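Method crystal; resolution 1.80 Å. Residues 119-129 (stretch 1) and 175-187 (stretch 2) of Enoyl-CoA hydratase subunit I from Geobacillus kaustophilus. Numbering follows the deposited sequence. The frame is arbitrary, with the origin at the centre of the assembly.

Stretch 1, residues 119-129: LIVASSAAEFG
Stretch 2, residues 175-187: GIVNRVVSPELLM

How do two segments whose touching residues are at least 49 apart in the chain come to lie side by side? They pair as neighbouring parallel strands, 119-123 beside 179-181, with axes 4.7 Å apart at closest approach and N-to-C directions 28° apart. Val 121 sits beside Arg 179 (CA to CA 5.2 Å) and Ala 122 beside Val 180 (CA to CA 4.8 Å). The ladder begins where Asn 178 N donates to Ile 120 O at 2.9 Å; Ala 122 N then gives to Arg 179 O at 2.9 Å, nearly straight at 174°, and Val 181 N to Ala 122 O, also at 2.9 Å. Thus Ala 122 uses both its amide and its carbonyl, in the usual pattern of a parallel ladder, where one residue bridges two on the neighbouring strand, and its O also receives a CA-H...O contact from Val 180 CA at 3.1 Å. The central strand residues are extended, Val 121 at phi/psi -110/123, Ala 122 at -118/150 and Val 180 at -123/135.

What does Ile 120, with the most covered surface of any residue here (77 Å²), pack against? Its side chain leaves sideways in an m, t rotamer (chi1 -59°, chi2 165°) on a backbone at -129/122. CG2 meets Val 177 CG2 at 3.9 Å, while CD1 reaches Ile 176 CG2 at 4.2 Å and comes within 3.4 Å of Ile 176 O, a buried carbonyl without a polar partner. Val 177, chi1 t at 165° and phi/psi -103/137, serves several neighbours at once: its CG1 lies 4.0 Å from Ala 122 CB, and its CG2 lies 3.8 Å from Phe 128 CZ, where the ring is met obliquely. Phe 128 has chi1 -55° and chi2 -92°. These residues join in one apolar cluster.

Where does Val 121, second in covered area at 71 Å², find its partners? Its side chain, chi1 t at 176°, projects from the same face of the sheet as Arg 179. Val 121 CG1 touches Arg 179 CG at 3.8 Å and Leu 186 CD1 at 3.6 Å. Leu 186 is helical, at phi/psi -51/-59; its CA-to-CB bond points toward the strand, and its t, p rotamer (177°, 60°) carries CD2 to 3.9 Å from Ser 123 CB. The leucine therefore packs against Val 121, Ala 122 and Ser 123.

How does the contact finish beyond the paired strands? Ser 123 opens a type I turn to Ala 126, with Ser 124 at -74/-15 and Ala 125 at -82/-5, closed by Ala 126 N to Ser 123 O at 3.2 Å. Ser 123 OG, chi1 158°, accepts from Ala 125 N at 2.8 Å and approaches Pro 183 CG to 3.2 Å. That proline, C-gamma exo at -45/-50, also meets Ala 125 CB through CG at 4.1 Å. Beside it, Ser 182 OG donates to Glu 184 OE1 at 2.8 Å.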

# COMPACT_ATOMS: atom_id res chain seq x y z
N LEU A 119 -6.38 -1.71 10.76
CA LEU A 119 -6.20 -0.30 11.07
C LEU A 119 -6.13 -0.19 12.58
O LEU A 119 -6.73 -1.00 13.29
CB LEU A 119 -7.40 0.53 10.58
CG LEU A 119 -7.78 0.52 9.10
CD1 LEU A 119 -9.05 1.33 8.91
CD2 LEU A 119 -6.64 1.09 8.27
N ILE A 120 -5.41 0.81 13.06
CA ILE A 120 -5.29 1.02 14.50
C ILE A 120 -5.63 2.46 14.86
O ILE A 120 -5.02 3.39 14.35
CB ILE A 120 -3.86 0.72 15.00
CG1 ILE A 120 -3.47 -0.73 14.68
CG2 ILE A 120 -3.79 0.97 16.51
CD1 ILE A 120 -1.98 -1.03 14.81
N VAL A 121 -6.62 2.64 15.73
CA VAL A 121 -7.00 3.96 16.21
C VAL A 121 -6.54 3.92 17.66
O VAL A 121 -6.95 3.04 18.41
CB VAL A 121 -8.52 4.18 16.17
CG1 VAL A 121 -8.86 5.55 16.76
CG2 VAL A 121 -9.02 4.09 14.74
N ALA A 122 -5.68 4.86 18.04
CA ALA A 122 -5.14 4.84 19.39
C ALA A 122 -5.47 6.05 20.25
O ALA A 122 -5.65 7.16 19.75
CB ALA A 122 -3.63 4.66 19.34
N SER A 123 -5.55 5.80 21.55
CA SER A 123 -5.80 6.83 22.54
C SER A 123 -4.44 7.42 22.88
O SER A 123 -3.40 6.86 22.54
CB SER A 123 -6.40 6.22 23.80
OG SER A 123 -6.19 7.05 24.93
N SER A 124 -4.45 8.57 23.56
CA SER A 124 -3.21 9.20 23.98
C SER A 124 -2.66 8.39 25.15
O SER A 124 -1.51 8.53 25.54
CB SER A 124 -3.48 10.64 24.42
OG SER A 124 -3.94 11.44 23.33
N ALA A 125 -3.51 7.54 25.72
CA ALA A 125 -3.13 6.70 26.84
C ALA A 125 -2.40 5.45 26.37
O ALA A 125 -1.91 4.66 27.17
CB ALA A 125 -4.38 6.29 27.62
N ALA A 126 -2.31 5.28 25.05
CA ALA A 126 -1.67 4.10 24.47
C ALA A 126 -0.15 4.14 24.34
O ALA A 126 0.45 5.16 24.03
CB ALA A 126 -2.29 3.80 23.11
N GLU A 127 0.45 2.98 24.58
CA GLU A 127 1.89 2.78 24.46
C GLU A 127 2.05 1.39 23.86
O GLU A 127 1.31 0.48 24.21
CB GLU A 127 2.57 2.85 25.83
CG GLU A 127 2.80 4.26 26.34
CD GLU A 127 3.78 4.30 27.51
OE1 GLU A 127 3.43 3.79 28.59
OE2 GLU A 127 4.89 4.84 27.33
N PHE A 128 3.02 1.24 22.97
CA PHE A 128 3.26 -0.03 22.31
C PHE A 128 4.70 -0.46 22.55
O PHE A 128 5.61 0.36 22.52
CB PHE A 128 3.03 0.11 20.80
CG PHE A 128 1.68 0.64 20.44
CD1 PHE A 128 0.62 -0.23 20.18
CD2 PHE A 128 1.45 2.01 20.35
CE1 PHE A 128 -0.64 0.25 19.84
CE2 PHE A 128 0.19 2.51 20.01
CZ PHE A 128 -0.86 1.63 19.76
N GLY A 129 4.91 -1.75 22.78
CA GLY A 129 6.27 -2.21 23.01
C GLY A 129 6.40 -3.72 23.12
O GLY A 129 5.40 -4.43 23.25
N GLY A 175 3.68 5.19 10.81
CA GLY A 175 2.72 4.53 9.95
C GLY A 175 2.13 3.25 10.53
O GLY A 175 1.54 2.45 9.81
N ILE A 176 2.31 3.06 11.83
CA ILE A 176 1.78 1.89 12.51
C ILE A 176 0.35 2.19 12.95
O ILE A 176 -0.55 1.35 12.79
CB ILE A 176 2.62 1.53 13.74
CG1 ILE A 176 4.06 1.20 13.31
CG2 ILE A 176 1.99 0.35 14.48
CD1 ILE A 176 5.08 1.16 14.45
N VAL A 177 0.15 3.38 13.50
CA VAL A 177 -1.17 3.82 13.96
C VAL A 177 -1.76 4.80 12.94
O VAL A 177 -1.06 5.68 12.43
CB VAL A 177 -1.07 4.51 15.34
CG1 VAL A 177 -2.35 5.28 15.65
CG2 VAL A 177 -0.84 3.46 16.42
N ASN A 178 -3.05 4.64 12.65
CA ASN A 178 -3.72 5.49 11.67
C ASN A 178 -4.10 6.87 12.21
O ASN A 178 -4.03 7.87 11.48
CB ASN A 178 -4.95 4.77 11.13
CG ASN A 178 -4.58 3.56 10.27
OD1 ASN A 178 -4.24 3.70 9.09
ND2 ASN A 178 -4.63 2.37 10.86
N ARG A 179 -4.50 6.93 13.47
CA ARG A 179 -4.86 8.20 14.09
C ARG A 179 -4.86 8.10 15.60
O ARG A 179 -5.04 7.02 16.17
CB ARG A 179 -6.24 8.67 13.61
CG ARG A 179 -7.41 7.88 14.18
CD ARG A 179 -8.74 8.50 13.78
NE ARG A 179 -8.82 9.92 14.14
CZ ARG A 179 -9.93 10.64 14.10
NH1 ARG A 179 -11.07 10.08 13.72
NH2 ARG A 179 -9.91 11.92 14.45
N VAL A 180 -4.64 9.24 16.26
CA VAL A 180 -4.59 9.30 17.71
C VAL A 180 -5.63 10.30 18.21
O VAL A 180 -5.77 11.39 17.66
CB VAL A 180 -3.20 9.76 18.19
CG1 VAL A 180 -3.15 9.79 19.71
CG2 VAL A 180 -2.13 8.82 17.63
N VAL A 181 -6.37 9.91 19.24
CA VAL A 181 -7.38 10.78 19.82
C VAL A 181 -7.35 10.68 21.34
O VAL A 181 -6.81 9.72 21.90
CB VAL A 181 -8.79 10.42 19.33
CG1 VAL A 181 -8.91 10.70 17.84
CG2 VAL A 181 -9.08 8.95 19.62
N SER A 182 -7.92 11.67 22.01
CA SER A 182 -7.96 11.69 23.46
C SER A 182 -8.72 10.46 23.96
O SER A 182 -9.62 9.96 23.29
CB SER A 182 -8.63 12.97 23.95
OG SER A 182 -8.49 13.12 25.35
N PRO A 183 -8.36 9.95 25.15
CA PRO A 183 -8.99 8.77 25.75
C PRO A 183 -10.52 8.72 25.71
O PRO A 183 -11.09 7.71 25.30
CB PRO A 183 -8.46 8.79 27.18
CG PRO A 183 -7.08 9.33 27.00
CD PRO A 183 -7.29 10.47 26.03
N GLU A 184 -11.18 9.79 26.12
CA GLU A 184 -12.63 9.80 26.15
C GLU A 184 -13.31 9.87 24.78
O GLU A 184 -14.53 9.75 24.69
CB GLU A 184 -13.15 10.94 27.04
CG GLU A 184 -13.09 12.34 26.43
CD GLU A 184 -11.68 12.82 26.15
OE1 GLU A 184 -10.74 12.39 26.86
OE2 GLU A 184 -11.51 13.65 25.23
N LEU A 185 -12.52 10.03 23.72
CA LEU A 185 -13.07 10.10 22.37
C LEU A 185 -12.73 8.87 21.53
O LEU A 185 -13.24 8.71 20.42
CB LEU A 185 -12.55 11.35 21.65
CG LEU A 185 -12.91 12.71 22.23
CD1 LEU A 185 -12.23 13.81 21.42
CD2 LEU A 185 -14.41 12.89 22.22
N LEU A 186 -11.87 8.01 22.06
CA LEU A 186 -11.43 6.82 21.34
C LEU A 186 -12.54 5.95 20.74
O LEU A 186 -12.57 5.72 19.53
CB LEU A 186 -10.53 5.96 22.23
CG LEU A 186 -10.08 4.64 21.60
CD1 LEU A 186 -9.27 4.93 20.33
CD2 LEU A 186 -9.25 3.85 22.59
N MET A 187 -13.44 5.45 21.58
CA MET A 187 -14.51 4.58 21.09
C MET A 187 -15.45 5.30 20.13
O MET A 187 -15.84 4.75 19.11
CB MET A 187 -15.30 3.98 22.25
CG MET A 187 -14.54 2.92 23.02
SD MET A 187 -13.78 1.68 21.93
CE MET A 187 -15.22 0.84 21.31